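Local coordinates for possible substrate binding protein of ABC transporter system (Rhodopseudomonas palustris, PDB 3N0X), which probably binds branched-chain amino acids or related ligands in the periplasm for delivery to an ABC transporter, at residues Lys52-Lys57 with Ile78-Ser83; Ala130-Val135 with Glu251-Tyr256. All blocks are in the same frame, centred on the assembly; numbering follows the deposited sequence. Where two conformers were deposited one is given.

Interaction 1 of 2, residues Lys52-Lys57 with Ile78-Ser83; sequences KDDQSK and IGTSSS
Asp54 OD2 takes two hydroxyls: Thr80 OG1 donates to it across the contact at 2.6 Å, and Ser61, in the first turn of helix 58-70, hydrogen-bonds to the same oxygen. The two segments leave the C-terminal ends of strands 45-53 and 76-79, parallel strands of the mixed sheet in one lobe of the periplasmic binding protein fold. Helix 58-70 makes the beta-alpha-beta crossover between them, and strand 5-11 runs in the middle. The side chains of Asp54 and Thr80 therefore bridge over that central strand, approaching from opposite directions. The threonine hydroxyl meets the carboxylate 35° out of its plane, and it points there because OG1 stands anti to the backbone N of Thr80 (chi1 -178°). A cis peptide bond joins Gly79 to Thr80 just where the chain leaves the strand.

The other carboxylate oxygen turns back on its own loop. Asp54 OD1 accepts from Ser56 N at 2.8 Å, closing an Asx turn; Asp53 OD1 closes another with Gln55 N, 2.9 Å away, so two successive aspartates shape the bend before the helix. A water donates to Asp54 OD1 at 2.9 Å, accepts from Ser82 N at 3.0 Å and hydrogen-bonds to Ser56 OG, linking the two loops a second time. This many polar partners would be expected to stabilise the buried carboxylate in its ionised form. Replacement of Asp54 by an alanine would probably leave Thr80 OG1 and Ser56 N without the carboxylate oxygens that accept from them, OD2 and OD1, and take from the water one of its three partners. Beyond the water, Ser82 OG caps the next helix at Ala85 N, while Ser82 CB rests 4.0 Å from Ser56 CB.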
loop_
_atom_site.group_PDB
_atom_site.type_symbol
_atom_site.label_atom_id
_atom_site.label_comp_id
_atom_site.label_asym_id
_atom_site.label_seq_id
_atom_site.Cartn_x
_atom_site.Cartn_y
_atom_site.Cartn_z
ATOM N N LYS A 52 5.816 11.634 16.633
ATOM C CA LYS A 52 7.218 11.992 16.468
ATOM C C LYS A 52 7.422 12.249 14.975
ATOM O O LYS A 52 7.366 11.327 14.155
ATOM C CB LYS A 52 8.152 10.844 16.886
ATOM C CG LYS A 52 8.072 10.379 18.339
ATOM C CD LYS A 52 9.000 11.243 19.183
ATOM C CE LYS A 52 8.984 10.797 20.615
ATOM N NZ LYS A 52 9.255 11.946 21.510
ATOM N N ASP A 53 7.696 13.493 14.627
ATOM C CA ASP A 53 8.007 13.865 13.264
ATOM C C ASP A 53 9.444 13.493 12.932
ATOM O O ASP A 53 10.379 13.974 13.598
ATOM C CB ASP A 53 7.782 15.371 13.137
ATOM C CG ASP A 53 8.143 15.936 11.781
ATOM O OD1 ASP A 53 8.314 15.220 10.762
ATOM O OD2 ASP A 53 8.199 17.184 11.762
ATOM N N ASP A 54 9.639 12.639 11.929
ATOM C CA ASP A 54 10.988 12.282 11.490
ATOM C C ASP A 54 11.488 13.024 10.261
ATOM O O ASP A 54 12.603 12.789 9.818
ATOM C CB ASP A 54 11.140 10.756 11.323
ATOM C CG ASP A 54 10.316 10.174 10.181
ATOM O OD1 ASP A 54 9.818 10.924 9.318
ATOM O OD2 ASP A 54 10.223 8.929 10.127
ATOM N N GLN A 55 10.670 13.921 9.720
ATOM C CA GLN A 55 10.996 14.700 8.528
ATOM C C GLN A 55 11.366 13.853 7.324
ATOM O O GLN A 55 11.972 14.336 6.391
ATOM C CB GLN A 55 12.101 15.716 8.839
ATOM C CG GLN A 55 11.801 16.581 10.058
ATOM C CD GLN A 55 12.854 17.611 10.330
ATOM O OE1 GLN A 55 13.463 18.143 9.407
ATOM N NE2 GLN A 55 13.101 17.879 11.603
ATOM N N SER A 56 10.944 12.595 7.329
ATOM C CA SER A 56 11.339 11.626 6.308
ATOM C C SER A 56 12.866 11.571 6.134
ATOM O O SER A 56 13.363 11.348 5.014
ATOM C CB SER A 56 10.595 11.889 4.992
ATOM O OG SER A 56 9.179 11.798 5.197
ATOM N N LYS A 57 13.586 11.779 7.239
ATOM C CA LYS A 57 15.045 11.644 7.264
ATOM C C LYS A 57 15.412 10.422 8.118
ATOM O O LYS A 57 15.093 10.363 9.302
ATOM C CB LYS A 57 15.700 12.909 7.814
ATOM C CG LYS A 57 15.550 14.124 6.893
ATOM C CD LYS A 57 16.262 15.348 7.468
ATOM C CE LYS A 57 16.179 16.552 6.517
ATOM N NZ LYS A 57 16.708 17.800 7.146
ATOM N N ILE A 78 4.151 2.731 15.600
ATOM C CA ILE A 78 3.681 2.630 14.216
ATOM C C ILE A 78 4.462 3.630 13.410
ATOM O O ILE A 78 4.618 4.758 13.846
ATOM C CB ILE A 78 2.168 2.997 14.127
ATOM C CG1 ILE A 78 1.315 2.083 15.015
ATOM C CG2 ILE A 78 1.661 2.962 12.666
ATOM C CD1 ILE A 78 -0.129 2.638 15.279
ATOM N N GLY A 79 5.016 3.228 12.258
ATOM C CA GLY A 79 5.723 4.169 11.397
ATOM C C GLY A 79 6.273 3.483 10.166
ATOM O O GLY A 79 6.175 2.243 10.050
ATOM N N THR A 80 6.798 4.213 9.193
ATOM C CA THR A 80 6.761 5.664 9.069
ATOM C C THR A 80 6.479 5.944 7.596
ATOM O O THR A 80 6.237 4.999 6.813
ATOM C CB THR A 80 8.084 6.330 9.564
ATOM O OG1 THR A 80 7.965 7.756 9.452
ATOM C CG2 THR A 80 9.278 5.849 8.808
ATOM N N SER A 81 6.447 7.220 7.208
ATOM C CA SER A 81 5.946 7.571 5.888
ATOM C C SER A 81 6.892 7.137 4.775
ATOM O O SER A 81 6.472 6.705 3.707
ATOM C CB SER A 81 5.676 9.069 5.788
ATOM O OG SER A 81 5.046 9.568 6.962
ATOM N N SER A 82 8.185 7.294 5.020
ATOM C CA SER A 82 9.245 6.979 4.048
ATOM C C SER A 82 9.789 5.579 4.250
ATOM O O SER A 82 10.134 5.244 5.378
ATOM C CB SER A 82 10.398 7.983 4.223
ATOM O OG SER A 82 11.609 7.502 3.682
ATOM N N SER A 83 9.843 4.769 3.188
ATOM C CA SER A 83 10.459 3.438 3.287
ATOM C C SER A 83 11.909 3.471 3.727
ATOM O O SER A 83 12.343 2.594 4.498
ATOM C CB SER A 83 10.398 2.667 1.982
ATOM O OG SER A 83 9.082 2.250 1.702
HETATM O O HOH W 1 8.802 9.534 6.958
HETATM O O HOH W 2 13.600 8.898 3.786
#

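Interaction 2 of 2, residues Ala130-Val135 with Glu251-Tyr256; sequences AISNAV and EGATYY
The flat carboxamide of Asn133 turns one face to Ala253: Ala253 CB lies over that face, and Ala253 N stands on the same side, displaced beyond the oxygen. Gly252 CA is on that same side, nearest the oxygen, and ND2 of Asn133 approaches Ala253 CB to 3.7 Å. The peptide N-H of Ala253 reaches Asn133 OD1 from well above the carbonyl plane (62° out of it), at 3.0 Å and with a fairly straight N-H...O angle of 159°. In return Asn133 ND2 makes a weak hydrogen bond to Ala253 O at 3.3 Å, so one amide spans both polar groups of a single strand residue. Each end has a further partner: Trp206 NE1 also donates to OD1, and ND2 is held by Asp129 O one turn back in the helix.

This is a helix-on-strand contact in the interior of the binding protein. Helix 126-137 passes strand 251-254 with the axes of the short segments 6.7 Å apart and their directions 144° from each other, and Ala253 CB fills the interface. Ala253 CB sits 3.4 Å from Ser132 OG. With OG between the backbone N and carbonyl carbon, the serine hydroxyl stays close to its own helix, where Gln128 O and Asp129 O are its partners. A water donates to Ser132 OG at 3.0 Å and makes a weak bond to Ala253 O.

Chemically, the small methyl allows the strand backbone to come close, while the asparagine supplies both a donor and an acceptor to buried peptide groups and needs no charge to do so.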
loop_
_atom_site.group_PDB
_atom_site.type_symbol
_atom_site.label_atom_id
_atom_site.label_comp_id
_atom_site.label_asym_id
_atom_site.label_seq_id
_atom_site.Cartn_x
_atom_site.Cartn_y
_atom_site.Cartn_z
ATOM N N ALA A 130 2.094 -5.201 -7.200
ATOM C CA ALA A 130 2.376 -5.764 -8.491
ATOM C C ALA A 130 1.583 -7.034 -8.748
ATOM O O ALA A 130 1.031 -7.224 -9.822
ATOM C CB ALA A 130 3.917 -6.017 -8.609
ATOM N N ILE A 131 1.522 -7.899 -7.738
ATOM C CA ILE A 131 0.807 -9.135 -7.852
ATOM C C ILE A 131 -0.700 -8.925 -8.058
ATOM O O ILE A 131 -1.327 -9.580 -8.906
ATOM C CB ILE A 131 1.115 -10.033 -6.610
ATOM C CG1 ILE A 131 2.561 -10.492 -6.670
ATOM C CG2 ILE A 131 0.165 -11.219 -6.542
ATOM C CD1 ILE A 131 3.116 -11.065 -5.344
ATOM N N SER A 132 -1.292 -8.040 -7.263
ATOM C CA SER A 132 -2.693 -7.740 -7.435
ATOM C C SER A 132 -2.987 -7.279 -8.874
ATOM O O SER A 132 -4.024 -7.619 -9.433
ATOM C CB SER A 132 -3.168 -6.684 -6.421
ATOM O OG SER A 132 -2.553 -5.417 -6.617
ATOM N N ASN A 133 -2.114 -6.474 -9.461
ATOM C CA ASN A 133 -2.297 -6.074 -10.858
ATOM C C ASN A 133 -2.282 -7.237 -11.835
ATOM O O ASN A 133 -3.109 -7.326 -12.733
ATOM C CB ASN A 133 -1.297 -4.979 -11.240
ATOM C CG ASN A 133 -1.768 -3.613 -10.818
ATOM O OD1 ASN A 133 -2.425 -2.914 -11.614
ATOM N ND2 ASN A 133 -1.497 -3.229 -9.571
ATOM N N ALA A 134 -1.352 -8.169 -11.636
ATOM C CA ALA A 134 -1.264 -9.338 -12.511
ATOM C C ALA A 134 -2.510 -10.201 -12.403
ATOM O O ALA A 134 -3.046 -10.667 -13.413
ATOM C CB ALA A 134 -0.008 -10.168 -12.187
ATOM N N VAL A 135 -2.991 -10.426 -11.171
ATOM C CA VAL A 135 -4.178 -11.222 -10.934
ATOM C C VAL A 135 -5.418 -10.491 -11.500
ATOM O O VAL A 135 -6.334 -11.149 -12.053
ATOM C CB VAL A 135 -4.325 -11.535 -9.418
ATOM C CG1 VAL A 135 -5.699 -12.117 -9.087
ATOM C CG2 VAL A 135 -3.162 -12.451 -8.971
ATOM N N GLU A 251 -8.068 -0.401 -16.701
ATOM C CA GLU A 251 -8.159 -1.273 -15.564
ATOM C C GLU A 251 -6.800 -1.544 -14.939
ATOM O O GLU A 251 -5.769 -1.474 -15.579
ATOM C CB GLU A 251 -8.779 -2.606 -15.950
ATOM C CG GLU A 251 -10.202 -2.463 -16.486
ATOM C CD GLU A 251 -10.936 -3.760 -16.775
ATOM O OE1 GLU A 251 -10.475 -4.869 -16.373
ATOM O OE2 GLU A 251 -12.009 -3.638 -17.422
ATOM N N GLY A 252 -6.842 -1.929 -13.681
ATOM C CA GLY A 252 -5.693 -2.240 -12.886
ATOM C C GLY A 252 -6.134 -2.695 -11.529
ATOM O O GLY A 252 -7.345 -2.945 -11.305
ATOM N N ALA A 253 -5.185 -2.713 -10.589
ATOM C CA ALA A 253 -5.525 -2.965 -9.204
ATOM C C ALA A 253 -5.000 -1.892 -8.295
ATOM O O ALA A 253 -3.987 -1.268 -8.581
ATOM C CB ALA A 253 -4.982 -4.331 -8.753
ATOM N N THR A 254 -5.726 -1.679 -7.198
ATOM C CA THR A 254 -5.402 -0.674 -6.202
ATOM C C THR A 254 -5.488 -1.193 -4.767
ATOM O O THR A 254 -6.252 -2.107 -4.438
ATOM C CB THR A 254 -6.300 0.596 -6.372
ATOM O OG1 THR A 254 -5.708 1.687 -5.630
ATOM C CG2 THR A 254 -7.772 0.332 -5.982
ATOM N N TYR A 255 -4.710 -0.551 -3.906
ATOM C CA TYR A 255 -4.742 -0.823 -2.468
ATOM C C TYR A 255 -6.070 -0.367 -1.839
ATOM O O TYR A 255 -6.568 -0.979 -0.898
ATOM C CB TYR A 255 -3.555 -0.058 -1.822
ATOM C CG TYR A 255 -3.609 0.144 -0.309
ATOM C CD1 TYR A 255 -3.382 -0.898 0.595
ATOM C CD2 TYR A 255 -3.840 1.385 0.201
ATOM C CE1 TYR A 255 -3.410 -0.683 1.972
ATOM C CE2 TYR A 255 -3.936 1.590 1.562
ATOM C CZ TYR A 255 -3.676 0.567 2.448
ATOM O OH TYR A 255 -3.712 0.805 3.809
ATOM N N TYR A 256 -6.608 0.739 -2.324
ATOM C CA TYR A 256 -7.780 1.366 -1.735
ATOM C C TYR A 256 -8.386 2.403 -2.675
ATOM O O TYR A 256 -7.685 3.054 -3.439
ATOM C CB TYR A 256 -7.418 2.057 -0.415
ATOM C CG TYR A 256 -8.601 2.634 0.378
ATOM C CD1 TYR A 256 -9.450 1.817 1.141
ATOM C CD2 TYR A 256 -8.837 4.006 0.398
ATOM C CE1 TYR A 256 -10.495 2.376 1.876
ATOM C CE2 TYR A 256 -9.863 4.561 1.118
ATOM C CZ TYR A 256 -10.717 3.723 1.836
ATOM O OH TYR A 256 -11.737 4.314 2.551
HETATM O O HOH W 3 -2.429 -2.461 -6.200
#

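In the fold
Interaction 1 closes along the chain before interaction 2 opens, and the two lie on opposite sides of the chain's centre, with centres 26 Å apart and nearest atoms about 11 Å apart. Interaction 1 belongs to the lobe built on the mixed sheet, at the ends of strands 45-53 and 76-79. Interaction 2 joins helix 126-137 to strand 251-254, an element of the separate antiparallel sheet in which it pairs with strand 335-345; Trp206 ties it to the four-stranded parallel sheet. The contacts share no strand, helix or sheet. This division fits the two-lobed architecture of periplasmic binding proteins, where ligand is typically held between the lobes.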